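Local coordinates for protein Hcp1 family type VI secretion system effector (Salmonella typhimurium, PDB 5XHH) that probably assembles into hexameric rings that stack into the inner tube of the type VI secretion system, through which effectors are delivered, at residues A[70-73]-A[78-81]; A[23-28]-A[61-66]; A[5-10]-A[54-59]. All coordinates share one frame; numbering follows the deposited sequence.

Contact 1. Residues A[70-73]-A[78-81]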
ATOM      1  N   PHE A  70       5.095   1.810 -13.132  1.00 23.98           N
ATOM      2  CA  PHE A  70       4.583   1.967 -14.493  1.00 23.28           C
ATOM      3  C   PHE A  70       4.605   0.648 -15.266  1.00 24.23           C
ATOM      4  O   PHE A  70       3.602   0.242 -15.869  1.00 26.43           O
ATOM      5  CB  PHE A  70       5.413   3.030 -15.221  1.00 21.75           C
ATOM      6  CG  PHE A  70       5.085   3.162 -16.682  1.00 24.58           C
ATOM      7  CD1 PHE A  70       4.039   3.969 -17.100  1.00 22.43           C
ATOM      8  CD2 PHE A  70       5.830   2.481 -17.640  1.00 24.86           C
ATOM      9  CE1 PHE A  70       3.733   4.087 -18.450  1.00 27.02           C
ATOM     10  CE2 PHE A  70       5.526   2.594 -18.994  1.00 25.76           C
ATOM     11  CZ  PHE A  70       4.480   3.398 -19.399  1.00 23.96           C
ATOM     12  N   LYS A  71       5.750  -0.031 -15.269  1.00 24.60           N
ATOM     13  CA  LYS A  71       5.893  -1.260 -16.043  1.00 26.01           C
ATOM     14  C   LYS A  71       4.907  -2.340 -15.587  1.00 26.91           C
ATOM     15  O   LYS A  71       4.226  -2.958 -16.411  1.00 28.20           O
ATOM     16  CB  LYS A  71       7.333  -1.753 -15.942  1.00 30.24           C
ATOM     17  CG  LYS A  71       7.516  -3.251 -16.078  1.00 33.87           C
ATOM     18  CD  LYS A  71       8.935  -3.522 -16.478  1.00 38.27           C
ATOM     19  CE  LYS A  71       9.386  -4.808 -15.877  1.00 47.31           C
ATOM     20  NZ  LYS A  71       9.546  -4.591 -14.407  1.00 51.80           N
ATOM     21  N   TYR A  72       4.795  -2.564 -14.264  1.00 27.74           N
ATOM     22  CA  TYR A  72       3.835  -3.544 -13.752  1.00 27.28           C
ATOM     23  C   TYR A  72       2.408  -3.151 -14.088  1.00 27.48           C
ATOM     24  O   TYR A  72       1.562  -4.017 -14.326  1.00 25.67           O
ATOM     25  CB  TYR A  72       3.960  -3.693 -12.241  1.00 26.83           C
ATOM     26  CG  TYR A  72       4.963  -4.707 -11.766  1.00 28.86           C
ATOM     27  CD1 TYR A  72       6.325  -4.554 -12.013  1.00 29.89           C
ATOM     28  CD2 TYR A  72       4.547  -5.809 -11.028  1.00 28.34           C
ATOM     29  CE1 TYR A  72       7.236  -5.488 -11.542  1.00 32.12           C
ATOM     30  CE2 TYR A  72       5.449  -6.732 -10.555  1.00 28.38           C
ATOM     31  CZ  TYR A  72       6.787  -6.568 -10.814  1.00 26.49           C
ATOM     32  OH  TYR A  72       7.686  -7.484 -10.339  1.00 35.44           O
ATOM     33  N   CYS A  73       2.113  -1.846 -14.080  1.00 27.65           N
ATOM     34  CA  CYS A  73       0.761  -1.401 -14.392  1.00 23.59           C
ATOM     35  C   CYS A  73       0.414  -1.718 -15.839  1.00 28.08           C
ATOM     36  O   CYS A  73      -0.680  -2.209 -16.137  1.00 24.89           O
ATOM     37  CB  CYS A  73       0.630   0.097 -14.124  1.00 24.06           C
ATOM     38  SG  CYS A  73      -1.054   0.743 -14.348  1.00 28.46           S
ATOM     39  N   HIS A  78       1.523  -9.833 -11.575  1.00 35.99           N
ATOM     40  CA  HIS A  78       1.057 -10.083 -10.219  1.00 33.19           C
ATOM     41  C   HIS A  78       2.188  -9.842  -9.227  1.00 33.07           C
ATOM     42  O   HIS A  78       3.349 -10.157  -9.497  1.00 35.58           O
ATOM     43  CB  HIS A  78       0.507 -11.518 -10.152  1.00 37.80           C
ATOM     44  CG  HIS A  78       0.598 -12.187  -8.813  1.00 38.01           C
ATOM     45  ND1 HIS A  78      -0.461 -12.237  -7.928  1.00 38.85           N
ATOM     46  CD2 HIS A  78       1.592 -12.912  -8.246  1.00 37.83           C
ATOM     47  CE1 HIS A  78      -0.106 -12.922  -6.855  1.00 34.14           C
ATOM     48  NE2 HIS A  78       1.136 -13.342  -7.023  1.00 35.72           N
ATOM     49  N   ILE A  79       1.852  -9.227  -8.101  1.00 29.46           N
ATOM     50  CA  ILE A  79       2.782  -8.960  -7.009  1.00 30.59           C
ATOM     51  C   ILE A  79       2.410  -9.879  -5.848  1.00 26.63           C
ATOM     52  O   ILE A  79       1.291  -9.774  -5.334  1.00 30.39           O
ATOM     53  CB  ILE A  79       2.727  -7.496  -6.562  1.00 27.48           C
ATOM     54  CG1 ILE A  79       3.091  -6.562  -7.710  1.00 28.54           C
ATOM     55  CG2 ILE A  79       3.627  -7.295  -5.363  1.00 25.90           C
ATOM     56  CD1 ILE A  79       2.749  -5.113  -7.422  1.00 30.26           C
ATOM     57  N   PRO A  80       3.291 -10.793  -5.423  1.00 28.13           N
ATOM     58  CA  PRO A  80       2.927 -11.687  -4.297  1.00 29.33           C
ATOM     59  C   PRO A  80       2.553 -10.953  -3.017  1.00 27.40           C
ATOM     60  O   PRO A  80       1.478 -11.207  -2.467  1.00 26.68           O
ATOM     61  CB  PRO A  80       4.185 -12.559  -4.126  1.00 30.04           C
ATOM     62  CG  PRO A  80       4.757 -12.630  -5.539  1.00 31.13           C
ATOM     63  CD  PRO A  80       4.494 -11.256  -6.139  1.00 29.46           C
ATOM     64  N   GLN A  81       3.383 -10.032  -2.528  1.00 27.85           N
ATOM     65  CA  GLN A  81       3.005  -9.330  -1.308  1.00 28.42           C
ATOM     66  C   GLN A  81       3.609  -7.930  -1.276  1.00 28.79           C
ATOM     67  O   GLN A  81       4.515  -7.591  -2.048  1.00 26.28           O
ATOM     68  CB  GLN A  81       3.393 -10.127  -0.044  1.00 30.48           C
ATOM     69  CG  GLN A  81       4.805  -9.940   0.441  1.00 35.49           C
ATOM     70  CD  GLN A  81       5.031 -10.427   1.879  1.00 33.77           C
ATOM     71  OE1 GLN A  81       6.038 -10.093   2.480  1.00 36.48           O
ATOM     72  NE2 GLN A  81       4.104 -11.221   2.420  1.00 33.07           N
TER
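Tyr72, on the helix 66-75, brings the CD2-CE2 side of its ring up to Ile79 on strand 79-88, and this pair makes up most of the contact. The touching atoms are CD2 and CE2 on the tyrosine and the CG1 methylene on the isoleucine, with Tyr72 CE2 to Ile79 CG1 at 3.7 Å. The methylene reaches the ring at a slant. Ile79 presents this branch because its CG1 lies anti to the carbonyl carbon and beside the backbone N (chi1 -60°). The chain then runs on extended to CD1, which comes within 4.1 Å of Tyr72 CD2.

His78 adds mostly backbone: its O lies at the edge of the Tyr72 ring, near the ring plane, 4.2 Å from CE2. Its CB points away from the helix segment, and ND1 makes a weak hydrogen bond to Asp103 OD1.

Tyrosine suits a buried place that still has a polar neighbour, since the ring packs on aliphatic groups while OH forms a weak hydrogen bond with Lys77 NZ. Ile79 is purely apolar and beta-branched, which fits a buried position on a strand. Both side chains also touch Val106 of strand 104-113, and Tyr72 rests on Ile12 as well, so apolar groups from several parts of the chain meet here. This is a tight helix-to-strand connection, in which a short link leads from the helix end into strand 79-88 and an aromatic from the helix packs on the strand; it is where the one helix of the chain meets the beta barrel of the Hcp fold.

Contact 2. Residues A[23-28]-A[61-66]; sequences NEIEVL and YIDRAS
Leu28 sets CD1 over the face of the Tyr61 ring, with CD2 beyond the rim. CD1 stands almost directly above the centre, 4.0 Å from the ring centroid, a CH-pi contact, while CD2 lies out past the CE2 corner, 3.5 Å from Tyr61 CE2. The two side chains cross at about a right angle. In Tyr61, chi1 (-70°) brings the ring in from a CB that points neither at the other segment nor away from it, and chi2 (-57°) turns its face to Leu28. Leucine suits the place because its forked end lays one methyl over the ring centre and the other at the rim.

At the other end, Ile25 CD1 meets Ala65 CB at 3.6 Å. Alanine is small enough for the turn to come close to the strand here. The other branch of the isoleucine, Ile25 CG2, lies 4.0 Å from Asp63 OD2. The work of Asp63 is mainly within its own segment. Its CG sits between the backbone N and the carbonyl carbon (chi1 60°), which brings OD1 back to Ala65 N; it accepts from that N at 2.9 Å, from above the carboxylate plane, and Asp63 N donates to Ser66 OG at 3.2 Å. Together they form a capping box at the entry to the helix. Asp63 OD2 takes a hydrogen bond from His60 ND1 and another from a water, 2.7 Å away, which is weakly linked to Glu26 N. A second water bridges Glu26 O and Tyr61 N.

The contact thus joins strand 25-26, outermost of its sheet within this chain, to the loop between strand 51-61 and helix 66-75, with Ile25 reaching on to Ile9 of strand 3-9 and both Leu28 and Tyr61 touching Arg122 of strand 121-129.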
ATOM      1  N   ASN A  23      15.908   0.425   0.680  1.00 29.69           N
ATOM      2  CA  ASN A  23      15.372   0.165  -0.657  1.00 31.06           C
ATOM      3  C   ASN A  23      13.872  -0.142  -0.653  1.00 29.45           C
ATOM      4  O   ASN A  23      13.355  -0.768  -1.582  1.00 26.57           O
ATOM      5  CB  ASN A  23      16.155  -0.952  -1.338  1.00 33.95           C
ATOM      6  CG  ASN A  23      17.625  -0.630  -1.403  1.00 36.78           C
ATOM      7  OD1 ASN A  23      18.024   0.344  -2.040  1.00 45.61           O
ATOM      8  ND2 ASN A  23      18.428  -1.401  -0.699  1.00 42.40           N
ATOM      9  N   GLU A  24      13.161   0.303   0.367  1.00 28.24           N
ATOM     10  CA  GLU A  24      11.708   0.340   0.318  1.00 30.19           C
ATOM     11  C   GLU A  24      11.264   1.723  -0.127  1.00 28.03           C
ATOM     12  O   GLU A  24      12.068   2.652  -0.231  1.00 29.62           O
ATOM     13  CB  GLU A  24      11.118  -0.031   1.676  1.00 27.25           C
ATOM     14  CG  GLU A  24      11.562  -1.408   2.106  1.00 28.39           C
ATOM     15  CD  GLU A  24      10.979  -1.843   3.440  1.00 30.91           C
ATOM     16  OE1 GLU A  24      11.482  -2.842   3.993  1.00 32.54           O
ATOM     17  OE2 GLU A  24      10.038  -1.196   3.938  1.00 26.85           O
ATOM     18  N   ILE A  25       9.973   1.853  -0.418  1.00 28.22           N
ATOM     19  CA  ILE A  25       9.411   3.124  -0.862  1.00 25.44           C
ATOM     20  C   ILE A  25       9.016   3.955   0.348  1.00 27.45           C
ATOM     21  O   ILE A  25       8.267   3.490   1.218  1.00 25.66           O
ATOM     22  CB  ILE A  25       8.193   2.910  -1.764  1.00 25.38           C
ATOM     23  CG1 ILE A  25       8.577   2.156  -3.021  1.00 27.29           C
ATOM     24  CG2 ILE A  25       7.573   4.259  -2.121  1.00 25.96           C
ATOM     25  CD1 ILE A  25       7.369   1.540  -3.720  1.00 22.25           C
ATOM     26  N   GLU A  26       9.476   5.201   0.378  1.00 25.13           N
ATOM     27  CA  GLU A  26       9.066   6.132   1.417  1.00 25.56           C
ATOM     28  C   GLU A  26       7.747   6.773   0.998  1.00 27.31           C
ATOM     29  O   GLU A  26       7.652   7.385  -0.071  1.00 26.20           O
ATOM     30  CB  GLU A  26      10.155   7.177   1.657  1.00 29.56           C
ATOM     31  CG  GLU A  26      11.432   6.570   2.259  1.00 28.62           C
ATOM     32  CD  GLU A  26      12.480   7.604   2.629  1.00 34.34           C
ATOM     33  OE1 GLU A  26      12.263   8.799   2.355  1.00 39.31           O
ATOM     34  OE2 GLU A  26      13.520   7.222   3.203  1.00 39.32           O
ATOM     35  N   VAL A  27       6.730   6.622   1.834  1.00 26.28           N
ATOM     36  CA  VAL A  27       5.366   6.969   1.475  1.00 24.86           C
ATOM     37  C   VAL A  27       4.998   8.292   2.122  1.00 21.89           C
ATOM     38  O   VAL A  27       5.196   8.477   3.324  1.00 25.96           O
ATOM     39  CB  VAL A  27       4.390   5.863   1.903  1.00 25.51           C
ATOM     40  CG1 VAL A  27       2.944   6.375   1.861  1.00 21.50           C
ATOM     41  CG2 VAL A  27       4.583   4.634   1.028  1.00 21.31           C
ATOM     42  N   LEU A  28       4.435   9.198   1.328  1.00 22.87           N
ATOM     43  CA  LEU A  28       3.954  10.472   1.851  1.00 24.58           C
ATOM     44  C   LEU A  28       2.593  10.333   2.538  1.00 24.23           C
ATOM     45  O   LEU A  28       2.379  10.924   3.596  1.00 26.52           O
ATOM     46  CB  LEU A  28       3.891  11.504   0.724  1.00 24.31           C
ATOM     47  CG  LEU A  28       5.255  11.765   0.047  1.00 24.46           C
ATOM     48  CD1 LEU A  28       5.077  12.413  -1.295  1.00 21.24           C
ATOM     49  CD2 LEU A  28       6.170  12.614   0.963  1.00 24.57           C
ATOM     50  N   TYR A  61       7.143  10.545  -3.551  1.00 25.03           N
ATOM     51  CA  TYR A  61       7.948  11.297  -4.505  1.00 26.64           C
ATOM     52  C   TYR A  61       8.325  10.381  -5.656  1.00 25.49           C
ATOM     53  O   TYR A  61       8.511   9.178  -5.468  1.00 25.59           O
ATOM     54  CB  TYR A  61       9.206  11.868  -3.840  1.00 27.80           C
ATOM     55  CG  TYR A  61       8.908  12.980  -2.870  1.00 27.76           C
ATOM     56  CD1 TYR A  61       8.227  14.107  -3.286  1.00 29.39           C
ATOM     57  CD2 TYR A  61       9.307  12.904  -1.546  1.00 29.43           C
ATOM     58  CE1 TYR A  61       7.933  15.123  -2.414  1.00 33.31           C
ATOM     59  CE2 TYR A  61       9.019  13.931  -0.648  1.00 29.89           C
ATOM     60  CZ  TYR A  61       8.328  15.033  -1.099  1.00 34.87           C
ATOM     61  OH  TYR A  61       8.023  16.068  -0.252  1.00 34.89           O
ATOM     62  N   ILE A  62       8.393  10.933  -6.866  1.00 23.74           N
ATOM     63  CA  ILE A  62       8.833  10.106  -7.984  1.00 25.83           C
ATOM     64  C   ILE A  62      10.235   9.618  -7.681  1.00 25.73           C
ATOM     65  O   ILE A  62      11.108  10.400  -7.290  1.00 30.00           O
ATOM     66  CB  ILE A  62       8.756  10.882  -9.307  1.00 26.98           C
ATOM     67  CG1 ILE A  62       7.296  11.216  -9.624  1.00 22.93           C
ATOM     68  CG2 ILE A  62       9.410  10.050 -10.432  1.00 24.26           C
ATOM     69  CD1 ILE A  62       7.091  12.086 -10.851  1.00 23.74           C
ATOM     70  N   ASP A  63      10.441   8.314  -7.780  1.00 25.73           N
ATOM     71  CA  ASP A  63      11.676   7.748  -7.249  1.00 27.78           C
ATOM     72  C   ASP A  63      11.998   6.473  -8.018  1.00 28.98           C
ATOM     73  O   ASP A  63      11.397   6.202  -9.061  1.00 26.42           O
ATOM     74  CB  ASP A  63      11.559   7.529  -5.727  1.00 26.84           C
ATOM     75  CG  ASP A  63      10.433   6.566  -5.343  1.00 26.02           C
ATOM     76  OD1 ASP A  63      10.032   5.729  -6.178  1.00 22.56           O
ATOM     77  OD2 ASP A  63       9.961   6.648  -4.182  1.00 27.95           O
ATOM     78  N   ARG A  64      12.930   5.672  -7.479  1.00 29.20           N
ATOM     79  CA  ARG A  64      13.404   4.484  -8.181  1.00 30.98           C
ATOM     80  C   ARG A  64      12.277   3.492  -8.476  1.00 29.57           C
ATOM     81  O   ARG A  64      12.374   2.718  -9.432  1.00 27.51           O
ATOM     82  CB  ARG A  64      14.515   3.800  -7.368  1.00 35.98           C
ATOM     83  CG  ARG A  64      14.965   2.449  -7.934  1.00 43.37           C
ATOM     84  CD  ARG A  64      15.731   1.603  -6.921  1.00 45.16           C
ATOM     85  NE  ARG A  64      17.156   1.915  -6.901  1.00 55.53           N
ATOM     86  CZ  ARG A  64      18.066   1.329  -7.678  1.00 58.73           C
ATOM     87  NH1 ARG A  64      17.705   0.395  -8.547  1.00 58.35           N
ATOM     88  NH2 ARG A  64      19.342   1.676  -7.588  1.00 60.50           N
ATOM     89  N   ALA A  65      11.208   3.489  -7.678  1.00 29.48           N
ATOM     90  CA  ALA A  65      10.127   2.537  -7.925  1.00 26.42           C
ATOM     91  C   ALA A  65       9.260   2.936  -9.110  1.00 25.44           C
ATOM     92  O   ALA A  65       8.611   2.072  -9.710  1.00 23.75           O
ATOM     93  CB  ALA A  65       9.246   2.391  -6.679  1.00 26.06           C
ATOM     94  N   SER A  66       9.264   4.222  -9.469  1.00 25.25           N
ATOM     95  CA  SER A  66       8.283   4.731 -10.422  1.00 23.54           C
ATOM     96  C   SER A  66       8.321   4.027 -11.772  1.00 24.25           C
ATOM     97  O   SER A  66       7.255   3.590 -12.237  1.00 26.78           O
ATOM     98  CB  SER A  66       8.460   6.247 -10.550  1.00 25.91           C
ATOM     99  OG  SER A  66       8.093   6.883  -9.348  1.00 25.45           O
TER
HETATM  100  O   HOH W   1       8.423   9.666  -1.160  1.00 27.61           O
HETATM  101  O   HOH W   2      11.541   5.483  -2.330  1.00 35.77           O

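Contact 3. Residues A[5-10]-A[54-59]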
ATOM      1  N   ILE A   5       6.727   6.296   6.997  1.00 28.08           N
ATOM      2  CA  ILE A   5       5.871   5.309   6.353  1.00 21.69           C
ATOM      3  C   ILE A   5       6.701   4.624   5.278  1.00 25.95           C
ATOM      4  O   ILE A   5       7.288   5.300   4.426  1.00 29.05           O
ATOM      5  CB  ILE A   5       4.615   5.954   5.726  1.00 23.52           C
ATOM      6  CG1 ILE A   5       3.909   6.889   6.731  1.00 24.13           C
ATOM      7  CG2 ILE A   5       3.654   4.881   5.242  1.00 20.16           C
ATOM      8  CD1 ILE A   5       2.859   7.820   6.106  1.00 22.25           C
ATOM      9  N   PHE A   6       6.744   3.297   5.306  1.00 21.99           N
ATOM     10  CA  PHE A   6       7.522   2.520   4.354  1.00 25.46           C
ATOM     11  C   PHE A   6       6.618   1.519   3.655  1.00 26.99           C
ATOM     12  O   PHE A   6       5.719   0.939   4.278  1.00 28.54           O
ATOM     13  CB  PHE A   6       8.680   1.786   5.050  1.00 24.52           C
ATOM     14  CG  PHE A   6       9.616   2.705   5.767  1.00 26.38           C
ATOM     15  CD1 PHE A   6      10.557   3.423   5.070  1.00 25.06           C
ATOM     16  CD2 PHE A   6       9.538   2.867   7.146  1.00 30.10           C
ATOM     17  CE1 PHE A   6      11.421   4.279   5.729  1.00 29.31           C
ATOM     18  CE2 PHE A   6      10.395   3.721   7.812  1.00 27.32           C
ATOM     19  CZ  PHE A   6      11.344   4.421   7.101  1.00 32.22           C
ATOM     20  N   LEU A   7       6.847   1.331   2.358  1.00 21.43           N
ATOM     21  CA  LEU A   7       6.110   0.356   1.571  1.00 22.19           C
ATOM     22  C   LEU A   7       7.107  -0.543   0.861  1.00 24.47           C
ATOM     23  O   LEU A   7       7.875  -0.083   0.014  1.00 25.83           O
ATOM     24  CB  LEU A   7       5.171   1.021   0.569  1.00 23.10           C
ATOM     25  CG  LEU A   7       4.336   0.030  -0.242  1.00 26.78           C
ATOM     26  CD1 LEU A   7       3.547  -0.884   0.687  1.00 25.56           C
ATOM     27  CD2 LEU A   7       3.395   0.753  -1.207  1.00 25.32           C
ATOM     28  N   LYS A   8       7.097  -1.818   1.224  1.00 26.37           N
ATOM     29  CA  LYS A   8       7.954  -2.829   0.635  1.00 27.86           C
ATOM     30  C   LYS A   8       7.126  -3.600  -0.384  1.00 25.88           C
ATOM     31  O   LYS A   8       6.182  -4.300  -0.015  1.00 28.65           O
ATOM     32  CB  LYS A   8       8.498  -3.754   1.720  1.00 27.58           C
ATOM     33  CG  LYS A   8       9.390  -4.873   1.183  1.00 31.56           C
ATOM     34  CD  LYS A   8       9.508  -6.021   2.173  1.00 30.27           C
ATOM     35  CE  LYS A   8      10.586  -7.005   1.728  1.00 35.70           C
ATOM     36  NZ  LYS A   8      10.444  -8.307   2.406  1.00 33.10           N
ATOM     37  N   ILE A   9       7.477  -3.485  -1.661  1.00 24.30           N
ATOM     38  CA  ILE A   9       6.771  -4.172  -2.731  1.00 25.97           C
ATOM     39  C   ILE A   9       7.698  -5.212  -3.347  1.00 27.57           C
ATOM     40  O   ILE A   9       8.798  -4.876  -3.799  1.00 26.95           O
ATOM     41  CB  ILE A   9       6.275  -3.189  -3.803  1.00 27.68           C
ATOM     42  CG1 ILE A   9       5.375  -2.115  -3.180  1.00 27.26           C
ATOM     43  CG2 ILE A   9       5.523  -3.952  -4.887  1.00 24.74           C
ATOM     44  CD1 ILE A   9       4.899  -1.088  -4.182  1.00 27.73           C
ATOM     45  N   ASP A  10       7.251  -6.470  -3.376  1.00 28.61           N
ATOM     46  CA  ASP A  10       8.035  -7.524  -4.016  1.00 25.99           C
ATOM     47  C   ASP A  10       8.362  -7.132  -5.453  1.00 30.75           C
ATOM     48  O   ASP A  10       7.477  -6.741  -6.219  1.00 31.84           O
ATOM     49  CB  ASP A  10       7.275  -8.850  -4.006  1.00 29.85           C
ATOM     50  CG  ASP A  10       7.270  -9.529  -2.652  1.00 29.58           C
ATOM     51  OD1 ASP A  10       7.999  -9.091  -1.744  1.00 34.02           O
ATOM     52  OD2 ASP A  10       6.549 -10.538  -2.516  1.00 37.05           O
ATOM     53  N   THR A  54     -11.480  -1.310  -1.181  1.00 31.06           N
ATOM     54  CA  THR A  54     -10.923  -0.461  -2.226  1.00 25.36           C
ATOM     55  C   THR A  54      -9.498  -0.892  -2.564  1.00 25.60           C
ATOM     56  O   THR A  54      -8.922  -1.791  -1.949  1.00 26.79           O
ATOM     57  CB  THR A  54     -10.872   1.001  -1.792  1.00 26.80           C
ATOM     58  OG1 THR A  54      -9.925   1.136  -0.721  1.00 28.81           O
ATOM     59  CG2 THR A  54     -12.227   1.495  -1.350  1.00 29.84           C
ATOM     60  N   ASN A  55      -8.907  -0.216  -3.544  1.00 26.90           N
ATOM     61  CA  ASN A  55      -7.464  -0.305  -3.720  1.00 25.88           C
ATOM     62  C   ASN A  55      -6.733   0.403  -2.576  1.00 24.24           C
ATOM     63  O   ASN A  55      -7.283   1.245  -1.867  1.00 21.78           O
ATOM     64  CB  ASN A  55      -7.051   0.308  -5.058  1.00 24.31           C
ATOM     65  CG  ASN A  55      -7.616  -0.456  -6.242  1.00 26.52           C
ATOM     66  OD1 ASN A  55      -7.947  -1.626  -6.113  1.00 26.59           O
ATOM     67  ND2 ASN A  55      -7.740   0.207  -7.395  1.00 27.55           N
ATOM     68  N   LEU A  56      -5.480   0.033  -2.386  1.00 23.35           N
ATOM     69  CA  LEU A  56      -4.565   0.873  -1.633  1.00 22.30           C
ATOM     70  C   LEU A  56      -4.169   2.068  -2.496  1.00 24.42           C
ATOM     71  O   LEU A  56      -3.591   1.892  -3.574  1.00 22.50           O
ATOM     72  CB  LEU A  56      -3.330   0.075  -1.227  1.00 22.99           C
ATOM     73  CG  LEU A  56      -2.242   0.934  -0.571  1.00 23.59           C
ATOM     74  CD1 LEU A  56      -2.710   1.523   0.787  1.00 22.03           C
ATOM     75  CD2 LEU A  56      -0.981   0.128  -0.401  1.00 23.73           C
ATOM     76  N   ASP A  57      -4.493   3.279  -2.038  1.00 23.51           N
ATOM     77  CA  ASP A  57      -4.042   4.509  -2.682  1.00 22.84           C
ATOM     78  C   ASP A  57      -2.877   5.065  -1.868  1.00 24.64           C
ATOM     79  O   ASP A  57      -3.009   5.259  -0.659  1.00 23.05           O
ATOM     80  CB  ASP A  57      -5.201   5.513  -2.777  1.00 24.22           C
ATOM     81  CG  ASP A  57      -4.800   6.868  -3.408  1.00 28.62           C
ATOM     82  OD1 ASP A  57      -3.803   7.489  -2.990  1.00 32.87           O
ATOM     83  OD2 ASP A  57      -5.512   7.333  -4.318  1.00 31.78           O
ATOM     84  N   PHE A  58      -1.735   5.312  -2.510  1.00 23.52           N
ATOM     85  CA  PHE A  58      -0.633   5.939  -1.790  1.00 23.01           C
ATOM     86  C   PHE A  58       0.053   6.975  -2.671  1.00 23.40           C
ATOM     87  O   PHE A  58      -0.080   6.966  -3.894  1.00 23.38           O
ATOM     88  CB  PHE A  58       0.376   4.907  -1.244  1.00 21.09           C
ATOM     89  CG  PHE A  58       1.282   4.286  -2.276  1.00 21.29           C
ATOM     90  CD1 PHE A  58       2.510   4.858  -2.573  1.00 23.97           C
ATOM     91  CD2 PHE A  58       0.944   3.103  -2.891  1.00 23.35           C
ATOM     92  CE1 PHE A  58       3.359   4.286  -3.515  1.00 24.66           C
ATOM     93  CE2 PHE A  58       1.795   2.512  -3.826  1.00 24.05           C
ATOM     94  CZ  PHE A  58       3.004   3.105  -4.129  1.00 24.50           C
ATOM     95  N   ASP A  59       0.782   7.875  -2.018  1.00 21.01           N
ATOM     96  CA  ASP A  59       1.524   8.955  -2.670  1.00 25.98           C
ATOM     97  C   ASP A  59       3.003   8.797  -2.331  1.00 26.81           C
ATOM     98  O   ASP A  59       3.355   8.459  -1.190  1.00 22.51           O
ATOM     99  CB  ASP A  59       1.009  10.334  -2.188  1.00 26.15           C
ATOM    100  CG  ASP A  59       1.512  11.510  -3.040  1.00 30.95           C
ATOM    101  OD1 ASP A  59       2.037  11.322  -4.170  1.00 31.19           O
ATOM    102  OD2 ASP A  59       1.373  12.653  -2.561  1.00 34.29           O
TER
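Leu7 and Phe58 lie on strands of different sheets, and even this nearest pair holds its CA atoms 9.4 Å apart, a spacing for side-chain packing and too wide for backbone pairing. One methyl does most of the work. Leu7 CD2 sits over a face of the Phe58 ring, 3.8 Å from the centroid and 20° off the normal, a CH-pi contact displaced from the centre toward the rim. Its nearest ring atom is Phe58 CE2 at 3.5 Å, and CD2 and CZ of the ring follow slightly farther away. Leu7 CB points toward the other strand, and CG anti to the backbone N (chi1 -178°), together with the next torsion, carries CD2 over the ring. Phe58 takes the less common setting, its CG lying between the backbone N and the carbonyl carbon (chi1 75°), and the two side chains cross at about a right angle.

The same methyl also meets Leu56, CD2 to CD2 at 4.5 Å, a looser touch. Leu56 and Phe58 are two apart on their strand and therefore face the same way, giving Leu7 a second apolar neighbour. Leucine and phenylalanine suit this buried place because neither brings a polar group that would need a partner; Asp57, between them in sequence, forms a salt bridge with Arg31 instead.

The centre of the contact lies about 2 Å from the centre of the chain, in the barrel interior. Leu7 of strand 3-9 also packs on Leu84 of neighbouring strand 79-88, while Phe58 of strand 51-61 reaches Val125 and Leu127 of strand 121-129 and Leu56 touches Trp32 of strand 29-36.

How the contacts relate
From the N terminus, residues 5-10, mostly strand 3-9, open contact 3 and residues 23-28 open contact 2; contact 3 then closes at 54-59, before contact 2 closes at 61-66, so the two cross. Contact 1 follows in series, closing a short loop from the helix to strand 79-88. Contacts 2 and 3 are also stitched through the backbone, by probable hydrogen bonds Ile25 O to Leu7 N and Leu28 N to Asp59 O. Contact 1 meets contact 3 where Ile79 packs on Ile9 and Gln81 N probably bonds weakly to Asp10. Contact 3 joins the two sheets face to face, while contact 2 involves the loop leading into the helix and contact 1 joins the helix to strand 79-88.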